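Local coordinates for protein flap endonuclease 1 (Desulfurococcus amylolyticus, PDB 3ORY) that probably cuts 5' flaps from branched DNA during replication and repair, as a structure-specific nuclease of the XPG/FEN-1 family, at residues A[13-18]-A[186-191]; A[24-29]-A[218-223]; A[36-41]-A[180-185]; A[168-173]-A[300-305]; A[173-178]-A[194-199]. All blocks are in the same frame, centred on the assembly; numbering follows the deposited sequence.

Contact 1 of 5, residues A[13-18]-A[186-191]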
# COMPACT_ATOMS: atom_id res chain seq x y z
N VAL A 13 -0.81 -7.14 5.96
CA VAL A 13 -1.21 -7.30 7.35
C VAL A 13 -1.95 -6.04 7.76
O VAL A 13 -1.37 -4.96 7.81
CB VAL A 13 0.04 -7.53 8.24
CG1 VAL A 13 -0.35 -7.59 9.72
CG2 VAL A 13 0.78 -8.81 7.82
N ASP A 14 -3.25 -6.18 8.04
CA ASP A 14 -4.08 -5.03 8.39
C ASP A 14 -4.33 -5.01 9.91
O ASP A 14 -4.98 -5.91 10.45
CB ASP A 14 -5.39 -5.06 7.60
CG ASP A 14 -6.30 -3.86 7.88
OD1 ASP A 14 -5.89 -2.89 8.56
OD2 ASP A 14 -7.45 -3.89 7.39
N LEU A 15 -3.79 -4.00 10.59
CA LEU A 15 -3.90 -3.86 12.04
C LEU A 15 -4.78 -2.67 12.43
O LEU A 15 -4.83 -2.28 13.60
CB LEU A 15 -2.51 -3.69 12.67
CG LEU A 15 -1.46 -4.76 12.39
CD1 LEU A 15 -0.16 -4.41 13.11
CD2 LEU A 15 -1.96 -6.13 12.82
N LYS A 16 -5.48 -2.10 11.44
CA LYS A 16 -6.25 -0.88 11.64
C LYS A 16 -7.03 -0.80 12.95
O LYS A 16 -6.95 0.20 13.66
CB LYS A 16 -7.21 -0.65 10.46
CG LYS A 16 -7.88 0.71 10.46
CD LYS A 16 -8.66 0.94 9.15
CE LYS A 16 -9.15 2.39 9.05
NZ LYS A 16 -9.96 2.78 10.23
N ASP A 17 -7.79 -1.84 13.28
CA ASP A 17 -8.64 -1.70 14.46
C ASP A 17 -8.00 -2.08 15.80
O ASP A 17 -8.68 -2.08 16.82
CB ASP A 17 -10.03 -2.31 14.27
CG ASP A 17 -10.00 -3.67 13.62
OD1 ASP A 17 -9.18 -4.51 14.04
OD2 ASP A 17 -10.79 -3.87 12.67
N ILE A 18 -6.70 -2.40 15.80
CA ILE A 18 -5.98 -2.50 17.07
C ILE A 18 -5.04 -1.33 17.35
O ILE A 18 -4.47 -1.25 18.43
CB ILE A 18 -5.25 -3.86 17.30
CG1 ILE A 18 -4.09 -4.05 16.31
CG2 ILE A 18 -6.23 -5.02 17.28
CD1 ILE A 18 -3.07 -5.11 16.75
N GLN A 186 -0.69 1.11 2.77
CA GLN A 186 -1.94 0.86 3.49
C GLN A 186 -1.80 -0.28 4.50
O GLN A 186 -2.51 -0.30 5.51
CB GLN A 186 -3.12 0.59 2.54
CG GLN A 186 -3.56 1.81 1.73
CD GLN A 186 -3.73 3.05 2.59
OE1 GLN A 186 -2.91 3.97 2.52
NE2 GLN A 186 -4.76 3.07 3.41
N ASP A 187 -0.89 -1.21 4.25
CA ASP A 187 -0.70 -2.25 5.25
C ASP A 187 0.38 -1.86 6.26
O ASP A 187 1.05 -0.82 6.13
CB ASP A 187 -0.48 -3.64 4.63
CG ASP A 187 0.74 -3.71 3.76
OD1 ASP A 187 1.77 -3.09 4.10
OD2 ASP A 187 0.66 -4.40 2.71
N TYR A 188 0.53 -2.70 7.27
CA TYR A 188 1.35 -2.39 8.43
C TYR A 188 2.65 -3.18 8.42
O TYR A 188 3.40 -3.17 9.41
CB TYR A 188 0.52 -2.68 9.69
CG TYR A 188 -0.65 -1.72 9.85
CD1 TYR A 188 -0.60 -0.67 10.77
CD2 TYR A 188 -1.80 -1.86 9.07
CE1 TYR A 188 -1.68 0.23 10.89
CE2 TYR A 188 -2.86 -0.99 9.20
CZ TYR A 188 -2.81 0.04 10.11
OH TYR A 188 -3.89 0.89 10.19
N ASP A 189 2.90 -3.88 7.31
CA ASP A 189 4.05 -4.79 7.19
C ASP A 189 5.36 -4.13 7.53
O ASP A 189 6.22 -4.74 8.15
CB ASP A 189 4.15 -5.36 5.76
CG ASP A 189 2.89 -6.12 5.32
OD1 ASP A 189 1.78 -5.87 5.84
OD2 ASP A 189 3.02 -6.97 4.41
N SER A 190 5.54 -2.88 7.09
CA SER A 190 6.79 -2.16 7.32
C SER A 190 7.10 -1.95 8.82
O SER A 190 8.27 -1.95 9.20
CB SER A 190 6.86 -0.84 6.52
OG SER A 190 5.98 0.15 7.03
N LEU A 191 6.07 -1.80 9.65
CA LEU A 191 6.23 -1.74 11.11
C LEU A 191 6.73 -3.06 11.67
O LEU A 191 7.62 -3.08 12.53
CB LEU A 191 4.91 -1.35 11.79
CG LEU A 191 4.42 0.07 11.49
CD1 LEU A 191 3.02 0.29 12.05
CD2 LEU A 191 5.39 1.12 12.05

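Contact 2 of 5, residues A[24-29]-A[218-223]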
# COMPACT_ATOMS: atom_id res chain seq x y z
N LYS A 24 -1.31 6.99 16.78
CA LYS A 24 -1.46 7.60 15.46
C LYS A 24 -1.65 9.11 15.54
O LYS A 24 -2.30 9.61 16.46
CB LYS A 24 -2.59 6.94 14.65
CG LYS A 24 -3.92 6.85 15.36
CD LYS A 24 -4.86 5.89 14.65
CE LYS A 24 -6.03 5.53 15.58
NZ LYS A 24 -6.99 4.60 14.93
N THR A 25 -1.06 9.82 14.59
CA THR A 25 -1.22 11.26 14.48
C THR A 25 -1.85 11.56 13.13
O THR A 25 -1.28 11.21 12.10
CB THR A 25 0.12 12.00 14.59
OG1 THR A 25 0.75 11.66 15.83
CG2 THR A 25 -0.07 13.50 14.53
N VAL A 26 -3.02 12.19 13.15
CA VAL A 26 -3.67 12.64 11.92
C VAL A 26 -2.84 13.78 11.30
O VAL A 26 -2.48 14.74 11.99
CB VAL A 26 -5.14 13.06 12.16
CG1 VAL A 26 -5.79 13.58 10.89
CG2 VAL A 26 -5.95 11.88 12.71
N ILE A 27 -2.51 13.65 10.02
CA ILE A 27 -1.80 14.69 9.29
C ILE A 27 -2.88 15.45 8.54
O ILE A 27 -3.58 14.87 7.70
CB ILE A 27 -0.75 14.10 8.29
CG1 ILE A 27 0.27 13.20 9.01
CG2 ILE A 27 -0.05 15.21 7.51
CD1 ILE A 27 1.03 13.86 10.16
N GLU A 28 -3.03 16.74 8.84
CA GLU A 28 -4.14 17.54 8.30
C GLU A 28 -4.18 17.59 6.77
O GLU A 28 -5.25 17.45 6.17
CB GLU A 28 -4.21 18.93 8.92
CG GLU A 28 -4.71 18.93 10.38
CD GLU A 28 -5.90 17.98 10.63
OE1 GLU A 28 -6.86 17.95 9.82
OE2 GLU A 28 -5.88 17.28 11.67
N ASP A 29 -3.02 17.79 6.16
CA ASP A 29 -2.85 17.60 4.71
C ASP A 29 -1.40 17.25 4.36
O ASP A 29 -0.50 17.35 5.21
CB ASP A 29 -3.32 18.83 3.91
CG ASP A 29 -2.73 20.14 4.43
OD1 ASP A 29 -1.76 20.12 5.23
OD2 ASP A 29 -3.25 21.21 4.03
N GLU A 218 -13.79 12.31 4.04
CA GLU A 218 -12.45 12.87 4.12
C GLU A 218 -11.47 11.80 4.59
O GLU A 218 -11.56 11.33 5.73
CB GLU A 218 -12.44 14.07 5.08
CG GLU A 218 -11.09 14.80 5.24
CD GLU A 218 -10.71 15.69 4.05
OE1 GLU A 218 -11.62 16.25 3.39
OE2 GLU A 218 -9.50 15.84 3.77
N VAL A 219 -10.57 11.40 3.70
CA VAL A 219 -9.47 10.51 4.06
C VAL A 219 -8.21 11.35 4.22
O VAL A 219 -7.79 12.03 3.28
CB VAL A 219 -9.23 9.40 3.01
CG1 VAL A 219 -8.14 8.43 3.49
CG2 VAL A 219 -10.52 8.64 2.72
N LYS A 220 -7.62 11.30 5.41
CA LYS A 220 -6.40 12.06 5.72
C LYS A 220 -5.21 11.14 5.97
O LYS A 220 -5.38 10.03 6.48
CB LYS A 220 -6.63 12.95 6.95
CG LYS A 220 -7.62 14.09 6.73
CD LYS A 220 -7.91 14.81 8.04
CE LYS A 220 -8.91 15.95 7.85
NZ LYS A 220 -9.41 16.44 9.17
N PRO A 221 -3.99 11.59 5.63
CA PRO A 221 -2.84 10.76 5.96
C PRO A 221 -2.66 10.67 7.47
O PRO A 221 -3.09 11.57 8.19
CB PRO A 221 -1.66 11.50 5.32
CG PRO A 221 -2.27 12.49 4.38
CD PRO A 221 -3.60 12.84 4.96
N GLU A 222 -2.04 9.58 7.93
CA GLU A 222 -1.79 9.38 9.35
C GLU A 222 -0.39 8.81 9.60
O GLU A 222 0.08 7.95 8.84
CB GLU A 222 -2.86 8.50 10.00
CG GLU A 222 -2.91 7.06 9.49
CD GLU A 222 -4.06 6.25 10.08
OE1 GLU A 222 -5.00 6.84 10.65
OE2 GLU A 222 -4.03 5.01 9.96
N LEU A 223 0.26 9.31 10.64
CA LEU A 223 1.57 8.84 11.05
C LEU A 223 1.45 7.86 12.21
O LEU A 223 0.78 8.15 13.20
CB LEU A 223 2.46 10.03 11.45
CG LEU A 223 3.78 9.74 12.18
CD1 LEU A 223 4.79 9.09 11.25
CD2 LEU A 223 4.36 11.02 12.80

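Contact 3 of 5, residues A[36-41]-A[180-185]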
# COMPACT_ATOMS: atom_id res chain seq x y z
N LYS A 36 10.13 16.30 3.54
CA LYS A 36 10.44 14.93 4.00
C LYS A 36 10.58 13.95 2.85
O LYS A 36 9.90 14.05 1.83
CB LYS A 36 9.40 14.42 5.01
CG LYS A 36 9.27 15.27 6.29
CD LYS A 36 10.42 15.05 7.26
CE LYS A 36 10.68 16.27 8.16
NZ LYS A 36 9.44 16.82 8.77
N ILE A 37 11.49 12.99 3.02
CA ILE A 37 11.63 11.88 2.09
C ILE A 37 10.71 10.76 2.57
O ILE A 37 10.81 10.32 3.72
CB ILE A 37 13.09 11.39 2.00
CG1 ILE A 37 14.01 12.54 1.54
CG2 ILE A 37 13.19 10.15 1.05
CD1 ILE A 37 15.51 12.25 1.66
N ILE A 38 9.81 10.32 1.70
CA ILE A 38 8.88 9.25 2.04
C ILE A 38 9.12 8.07 1.12
O ILE A 38 9.13 8.23 -0.11
CB ILE A 38 7.39 9.72 1.96
CG1 ILE A 38 7.13 10.92 2.88
CG2 ILE A 38 6.42 8.57 2.26
CD1 ILE A 38 7.31 10.65 4.34
N VAL A 39 9.36 6.90 1.70
CA VAL A 39 9.58 5.71 0.89
C VAL A 39 8.27 4.92 0.73
O VAL A 39 7.73 4.38 1.70
CB VAL A 39 10.80 4.86 1.37
CG1 VAL A 39 10.66 4.41 2.81
CG2 VAL A 39 11.04 3.67 0.43
N ILE A 40 7.78 4.86 -0.50
CA ILE A 40 6.45 4.33 -0.77
C ILE A 40 6.54 2.91 -1.32
O ILE A 40 7.18 2.68 -2.36
CB ILE A 40 5.69 5.22 -1.79
CG1 ILE A 40 5.67 6.68 -1.29
CG2 ILE A 40 4.26 4.69 -2.04
CD1 ILE A 40 5.31 7.71 -2.40
N ASP A 41 5.92 1.97 -0.63
CA ASP A 41 5.92 0.61 -1.12
C ASP A 41 5.22 0.58 -2.46
O ASP A 41 4.08 1.05 -2.60
CB ASP A 41 5.27 -0.36 -0.14
CG ASP A 41 5.38 -1.78 -0.60
OD1 ASP A 41 6.43 -2.41 -0.37
OD2 ASP A 41 4.41 -2.27 -1.22
N ALA A 180 15.11 7.91 4.84
CA ALA A 180 13.76 8.40 4.60
C ALA A 180 13.15 8.69 5.95
O ALA A 180 13.56 8.12 6.96
CB ALA A 180 12.91 7.38 3.84
N TYR A 181 12.16 9.58 5.96
CA TYR A 181 11.47 9.95 7.17
C TYR A 181 10.51 8.86 7.63
O TYR A 181 10.39 8.58 8.82
CB TYR A 181 10.73 11.28 6.96
CG TYR A 181 9.81 11.65 8.09
CD1 TYR A 181 10.31 12.15 9.29
CD2 TYR A 181 8.43 11.50 7.95
CE1 TYR A 181 9.44 12.49 10.35
CE2 TYR A 181 7.57 11.84 8.98
CZ TYR A 181 8.07 12.33 10.17
OH TYR A 181 7.19 12.65 11.17
N ALA A 182 9.82 8.24 6.68
CA ALA A 182 8.80 7.24 6.98
C ALA A 182 8.56 6.36 5.78
O ALA A 182 8.86 6.75 4.66
CB ALA A 182 7.50 7.92 7.42
N SER A 183 8.03 5.16 6.02
CA SER A 183 7.57 4.28 4.96
C SER A 183 6.10 4.62 4.73
O SER A 183 5.45 5.21 5.60
CB SER A 183 7.76 2.79 5.33
OG SER A 183 7.29 2.53 6.65
N ALA A 184 5.58 4.28 3.55
CA ALA A 184 4.19 4.59 3.23
C ALA A 184 3.53 3.41 2.54
O ALA A 184 4.06 2.87 1.55
CB ALA A 184 4.08 5.87 2.37
N SER A 185 2.37 3.04 3.06
CA SER A 185 1.62 1.87 2.58
C SER A 185 0.28 1.86 3.30
O SER A 185 0.13 2.52 4.32
CB SER A 185 2.38 0.59 2.94
OG SER A 185 1.68 -0.56 2.46
O HOH W 1 2.53 2.03 -0.68

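Contact 4 of 5, residues A[168-173]-A[300-305]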
# COMPACT_ATOMS: atom_id res chain seq x y z
N GLU A 168 8.18 -4.04 1.52
CA GLU A 168 7.87 -3.44 2.84
C GLU A 168 9.05 -3.49 3.80
O GLU A 168 9.24 -2.57 4.60
CB GLU A 168 6.64 -4.12 3.47
CG GLU A 168 5.34 -3.97 2.65
CD GLU A 168 4.68 -2.58 2.78
OE1 GLU A 168 5.17 -1.73 3.55
OE2 GLU A 168 3.67 -2.35 2.08
N ALA A 169 9.82 -4.58 3.73
CA ALA A 169 11.04 -4.74 4.55
C ALA A 169 12.14 -3.76 4.17
O ALA A 169 12.81 -3.19 5.03
CB ALA A 169 11.57 -6.19 4.42
N GLN A 170 12.36 -3.61 2.86
CA GLN A 170 13.33 -2.64 2.35
C GLN A 170 12.91 -1.21 2.69
O GLN A 170 13.77 -0.39 3.05
CB GLN A 170 13.53 -2.78 0.83
CG GLN A 170 14.63 -1.87 0.25
CD GLN A 170 16.01 -2.21 0.77
OE1 GLN A 170 16.34 -3.38 0.99
NE2 GLN A 170 16.85 -1.19 0.97
N ALA A 171 11.62 -0.91 2.58
CA ALA A 171 11.09 0.40 2.99
C ALA A 171 11.44 0.67 4.46
O ALA A 171 12.00 1.73 4.77
CB ALA A 171 9.56 0.48 2.78
N ALA A 172 11.13 -0.28 5.34
CA ALA A 172 11.47 -0.17 6.77
C ALA A 172 12.95 0.07 6.99
O ALA A 172 13.34 0.90 7.82
CB ALA A 172 11.02 -1.43 7.53
N TYR A 173 13.79 -0.67 6.25
CA TYR A 173 15.24 -0.55 6.39
C TYR A 173 15.78 0.82 5.96
O TYR A 173 16.67 1.37 6.60
CB TYR A 173 15.96 -1.67 5.61
CG TYR A 173 17.46 -1.69 5.82
CD1 TYR A 173 18.02 -2.10 7.04
CD2 TYR A 173 18.33 -1.30 4.79
CE1 TYR A 173 19.42 -2.12 7.23
CE2 TYR A 173 19.72 -1.31 4.97
CZ TYR A 173 20.25 -1.72 6.18
OH TYR A 173 21.62 -1.73 6.34
N PRO A 300 15.20 -9.29 8.14
CA PRO A 300 14.79 -9.62 6.77
C PRO A 300 15.90 -9.36 5.77
O PRO A 300 16.89 -8.70 6.10
CB PRO A 300 13.61 -8.68 6.52
CG PRO A 300 13.91 -7.49 7.37
CD PRO A 300 14.59 -8.02 8.60
N GLN A 301 15.74 -9.92 4.57
CA GLN A 301 16.70 -9.68 3.52
C GLN A 301 16.46 -8.29 2.94
O GLN A 301 15.45 -8.04 2.30
CB GLN A 301 16.59 -10.75 2.42
CG GLN A 301 17.80 -10.75 1.47
CD GLN A 301 19.09 -11.12 2.18
OE1 GLN A 301 19.14 -12.09 2.95
NE2 GLN A 301 20.11 -10.34 1.97
N VAL A 302 17.41 -7.39 3.19
CA VAL A 302 17.35 -5.98 2.78
C VAL A 302 18.75 -5.57 2.31
O VAL A 302 19.72 -6.28 2.56
CB VAL A 302 16.90 -5.05 3.96
CG1 VAL A 302 15.41 -5.27 4.30
CG2 VAL A 302 17.79 -5.25 5.21
N THR A 303 18.88 -4.43 1.65
CA THR A 303 20.18 -4.06 1.07
C THR A 303 20.60 -2.64 1.39
O THR A 303 19.76 -1.75 1.55
CB THR A 303 20.21 -4.27 -0.47
OG1 THR A 303 21.53 -4.00 -0.96
CG2 THR A 303 19.21 -3.34 -1.21
N ASP A 304 21.91 -2.44 1.45
CA ASP A 304 22.53 -1.11 1.51
C ASP A 304 22.81 -0.57 0.13
O ASP A 304 23.27 0.57 -0.00
CB ASP A 304 23.88 -1.21 2.24
CG ASP A 304 23.72 -1.41 3.71
OD1 ASP A 304 22.82 -0.78 4.30
OD2 ASP A 304 24.51 -2.19 4.28
N ASN A 305 22.57 -1.39 -0.88
CA ASN A 305 22.92 -1.07 -2.26
C ASN A 305 21.81 -0.27 -2.95
O ASN A 305 21.09 -0.78 -3.80
CB ASN A 305 23.24 -2.37 -3.03
CG ASN A 305 23.60 -2.13 -4.49
OD1 ASN A 305 24.18 -1.11 -4.83
ND2 ASN A 305 23.26 -3.09 -5.35

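Contact 5 of 5, residues A[173-178]-A[194-199]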
# COMPACT_ATOMS: atom_id res chain seq x y z
N TYR A 173 13.79 -0.67 6.25
CA TYR A 173 15.24 -0.55 6.39
C TYR A 173 15.78 0.82 5.96
O TYR A 173 16.67 1.37 6.60
CB TYR A 173 15.96 -1.67 5.61
CG TYR A 173 17.46 -1.69 5.82
CD1 TYR A 173 18.02 -2.10 7.04
CD2 TYR A 173 18.33 -1.30 4.79
CE1 TYR A 173 19.42 -2.12 7.23
CE2 TYR A 173 19.72 -1.31 4.97
CZ TYR A 173 20.25 -1.72 6.18
OH TYR A 173 21.62 -1.73 6.34
N ILE A 174 15.25 1.36 4.86
CA ILE A 174 15.60 2.71 4.43
C ILE A 174 15.30 3.76 5.52
O ILE A 174 16.12 4.67 5.78
CB ILE A 174 14.92 3.05 3.07
CG1 ILE A 174 15.50 2.17 1.96
CG2 ILE A 174 15.08 4.54 2.72
CD1 ILE A 174 14.66 2.14 0.65
N VAL A 175 14.16 3.62 6.18
CA VAL A 175 13.83 4.51 7.30
C VAL A 175 14.78 4.29 8.49
O VAL A 175 15.25 5.26 9.09
CB VAL A 175 12.35 4.40 7.74
CG1 VAL A 175 12.04 5.44 8.82
CG2 VAL A 175 11.41 4.60 6.55
N LYS A 176 15.06 3.02 8.81
CA LYS A 176 16.03 2.66 9.86
C LYS A 176 17.39 3.33 9.66
O LYS A 176 18.02 3.79 10.62
CB LYS A 176 16.26 1.16 9.91
CG LYS A 176 15.19 0.34 10.59
CD LYS A 176 15.65 -1.12 10.63
CE LYS A 176 14.55 -2.06 11.04
NZ LYS A 176 15.10 -3.43 11.29
N LYS A 177 17.83 3.36 8.40
CA LYS A 177 19.13 3.93 8.04
C LYS A 177 19.16 5.46 8.06
O LYS A 177 20.21 6.06 7.86
CB LYS A 177 19.57 3.43 6.65
CG LYS A 177 19.86 1.93 6.56
CD LYS A 177 20.87 1.45 7.60
CE LYS A 177 22.30 1.68 7.13
NZ LYS A 177 23.26 1.46 8.27
N GLY A 178 18.01 6.09 8.29
CA GLY A 178 17.90 7.56 8.24
C GLY A 178 17.88 8.10 6.83
O GLY A 178 18.21 9.27 6.60
N GLY A 194 10.20 -3.40 11.27
CA GLY A 194 10.99 -2.50 12.10
C GLY A 194 11.04 -1.04 11.68
O GLY A 194 11.88 -0.29 12.18
N SER A 195 10.16 -0.62 10.77
CA SER A 195 10.16 0.79 10.35
C SER A 195 9.79 1.67 11.53
O SER A 195 8.78 1.44 12.15
CB SER A 195 9.17 1.04 9.23
OG SER A 195 9.14 2.42 8.89
N PRO A 196 10.63 2.68 11.85
CA PRO A 196 10.33 3.59 12.96
C PRO A 196 9.03 4.36 12.75
O PRO A 196 8.34 4.70 13.72
CB PRO A 196 11.52 4.56 12.95
CG PRO A 196 12.63 3.78 12.36
CD PRO A 196 11.98 2.89 11.32
N LYS A 197 8.69 4.63 11.49
CA LYS A 197 7.53 5.47 11.16
C LYS A 197 6.83 4.98 9.91
O LYS A 197 7.47 4.77 8.88
CB LYS A 197 7.97 6.93 10.94
CG LYS A 197 8.43 7.67 12.19
CD LYS A 197 8.61 9.16 11.90
CE LYS A 197 8.72 9.96 13.18
NZ LYS A 197 9.89 9.50 13.97
N LEU A 198 5.52 4.81 10.02
CA LEU A 198 4.67 4.48 8.88
C LEU A 198 3.66 5.59 8.63
O LEU A 198 2.96 6.03 9.56
CB LEU A 198 3.92 3.15 9.11
CG LEU A 198 2.78 2.80 8.14
CD1 LEU A 198 3.28 2.50 6.71
CD2 LEU A 198 1.98 1.61 8.66
N VAL A 199 3.57 6.05 7.39
CA VAL A 199 2.48 6.95 7.00
C VAL A 199 1.46 6.17 6.18
O VAL A 199 1.81 5.50 5.20
CB VAL A 199 3.00 8.20 6.23
CG1 VAL A 199 1.83 9.00 5.64
CG2 VAL A 199 3.86 9.08 7.15

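Contact 1 of 5, residues A[13-18]-A[186-191]
Leu-15 lies over one face of the Tyr-188 ring, its CB 4.0 Å from the ring centroid in a CH-pi contact displaced toward the rim. Val-13 O sits at the edge of the same ring. The phenol end runs on to the next residue, where Tyr-188 OH comes 3.3 Å from Lys-16 CA. Tyr-188 CG is anti to its own carbonyl carbon (chi1 -68°), which starts the ring off toward residues 14-16. Asp-14 OD1, obliquely beside Tyr-188 CE2, also takes Lys-16 N at 3.0 Å from above the carboxylate plane, an Asx turn.

Two hydrogen bonds fix the backbone of Val-13 from both of its polar atoms. Its carbonyl O receives Tyr-188 N at 3.0 Å, while its N-H goes to the syn lone pair of Asp-189 OD1 at 2.9 Å. An alanine in place of Tyr-188 would keep CB and the backbone bond, but would probably open a gap beside Leu-15 CB and the Lys-16 backbone.

In the second shell Leu-15 packs on Leu-240, Ile-243 and Leu-247 of helix 237-247, and Tyr-188 on Leu-198 and Arg-200. Tyr-188 is the N-cap of helix 189-192. The two bonds to Val-13 thus hold residues 13-18 against the turn carrying Asp-187, which lies near Glu-168 and a bound phosphate, in an acidic cluster consistent with the metal site of FEN-1 nucleases.

Contact 2 of 5, residues A[24-29]-A[218-223]
Thr-25 O is approached by two donors: Leu-223 N bonds to it at 2.8 Å, and the CA-H of Glu-222 lies against it with CA 3.3 Å away. Leu-223 O is matched in the same manner, taking Thr-25 N at 2.8 Å with Lys-24 CA 3.2 Å off. These bonds make Thr-25 and Leu-223 the hydrogen-bonded pair of an antiparallel ladder, and Val-26 with Glu-222 the non-hydrogen-bonded pair next to it. One more bond follows, Ile-27 N to Pro-221 O at 2.8 Å; Pro-221 has no N-H to return, and its ring CD rests against Ile-27 O.

The ladder ties the short strand 24-26 of the N-terminal region to strand 216-225, which is broken by a short loop and also pairs with strands 197-200 and 206-209.

Beyond the backbone bonds, Val-26 CG1 packs on Lys-220 CD at 3.8 Å. Lys-220, extended past CG, carries NZ to the syn lone pair of Glu-28 OE1, a salt bridge of 3.0 Å. Glu-28 starts out pointing away from residues 218-223, and the bend at its chi2 (-42°) turns CD back. Glu-222 stretches its carboxylate past Lys-24 CD, but OE2 finds its salt-bridge partner in Arg-200. Ile-27 CD1 packs 4.3 Å from Leu-223 CB.

Contact 3 of 5, residues A[36-41]-A[180-185]
Lys-36 climbs over the ring of Tyr-181. Its CB starts 3.9 Å from Tyr-181 CB, and CG stands above one ring face near the rim, 4.1 Å from Tyr-181 CG. The bend at chi2 (-76°) folds CD down over the ring, 3.5 Å from Tyr-181 CD1 in a CH-pi contact. A second bend at chi4 brings NZ back over the same face, 4.9 Å from the centroid, as a cation-pi partner. Ile-38 CD1 meets the ring at its edge, in plane, 3.9 Å from Tyr-181 CD2. An alanine in place of Tyr-181 would probably leave the Lys-36 ammonium without its aromatic face and Ile-38 CD1 without its ring neighbour.

Further along, strands 37-41 and 182-184 run parallel in the central sheet of this PIN-like nuclease core. Tyr-181 N binds Ile-37 O at 2.7 Å. Val-39 N then bonds to Ala-182 O and receives Ala-184 N on its own O, a bent bond with an angle of 134° at the hydrogen. Ile-38 CG2 and Ala-184 CB meet tightly at 3.6 Å. Ala-184 O accepts twice, from Asp-41 N and from a water that also donates to Asp-41 O. Backbone bonds and apolar packing thus hold the middle, while the C-terminal end presents Asp-41, which caps Asn-44 N, and Ser-185, bonded to Glu-168, beside a bound phosphate, consistent with the active-site edge of the sheet.

Contact 4 of 5, residues A[168-173]-A[300-305]
Gln-170 grips the backbone of Thr-303 with both ends of its amide. Gln-170 OE1 takes Thr-303 N at 2.8 Å on an in-plane lone pair. Gln-170 NE2 in turn gives a hydrogen to Thr-303 O at 3.0 Å, again on an in-plane lone pair, with the acceptor close to the plane of the amide. The side chain therefore imitates a neighbouring peptide, and the bend at its chi2 (65°) turns CD toward the loop.

A third bond lies nearly one helical turn on: Tyr-173 OH donates to Asp-304 OD1 at 2.6 Å, meeting it on the syn side but out of the carboxylate plane. Thr-303 OG1 is used within its own loop, accepting Asn-305 N at 2.8 Å to form an ST turn.

Just before these polar links in the loop, Val-302 packs against the helix. Its CG2 lies over a face of the Tyr-173 ring, 3.8 Å from the centroid, and its CG1 rests 3.4 Å from Ala-169 O. Ala-169 CB meets Pro-300 CB at 3.8 Å. The loop, on its way from helix 290-298 to helix 315-325, is thus clipped to helix 167-176. Since Gln-170 OE1 faces an N-H and NE2 a carbonyl, a flipped amide would set like groups against each other, and the pairing should fix which way round it lies.

Contact 5 of 5, residues A[173-178]-A[194-199]
Gly-194 offers its carbonyl O to the flank of Lys-176, whose extended chain brings CE to 3.4 Å and CG to 3.7 Å from that O. The glycine has a positive phi (93°) and is the C-prime residue of a Schellman motif that ends the preceding helix, with Ser-195 N bonded back to Ser-190 O and Gly-194 N to Leu-191 O. A CB at this position would run into Lys-176 CE and press on the carbonyl O of the residue before.

Ser-195 comes next, its OG anti to the backbone N (chi1 177°) and 3.9 Å from Val-175 CG2. The hydroxyl donates to Lys-197 O at 2.9 Å from above the carbonyl plane, and Ser-183 OG is a further hydrogen-bonding partner. Here the chain completes a beta-alpha-beta crossover: strand 182-184, the short helix 189-192, then strand 197-200, which pairs in parallel with the first. Helix 167-176 packs against the turn leading into that last strand.

Pro-196 makes the closest apolar contact, its CD 3.6 Å from Val-175 CG1 as the two side chains slide past each other in opposite directions. Lys-176 crosses the same ring at about a right angle, Lys-176 CG to Pro-196 CD 4.2 Å. Lys-197 begins the strand and is backbone-bonded to Ser-183.

Overall arrangement
Contact 3 is the buried centre, a parallel strand pair held by backbone bonds and by branched side chains packed on alanines, with a cation-pi pair at one end; the other four are partly buried. Contacts 2, 3 and 5 reach the same mixed sheet, contact 2 through an antiparallel ladder ending in a salt bridge, contact 5 through strand 197-200, against whose entry turn a helix end packs without hydrogen bonds between the segments. Contacts 4 and 5 share helix 167-176 and Tyr-173, yet contact 4 relies on side-chain polar bonds to an outer loop. Contact 1 reaches contact 4 through the close acids Asp-187 and Glu-168, which Asp-41 of contact 3 joins around the phosphate.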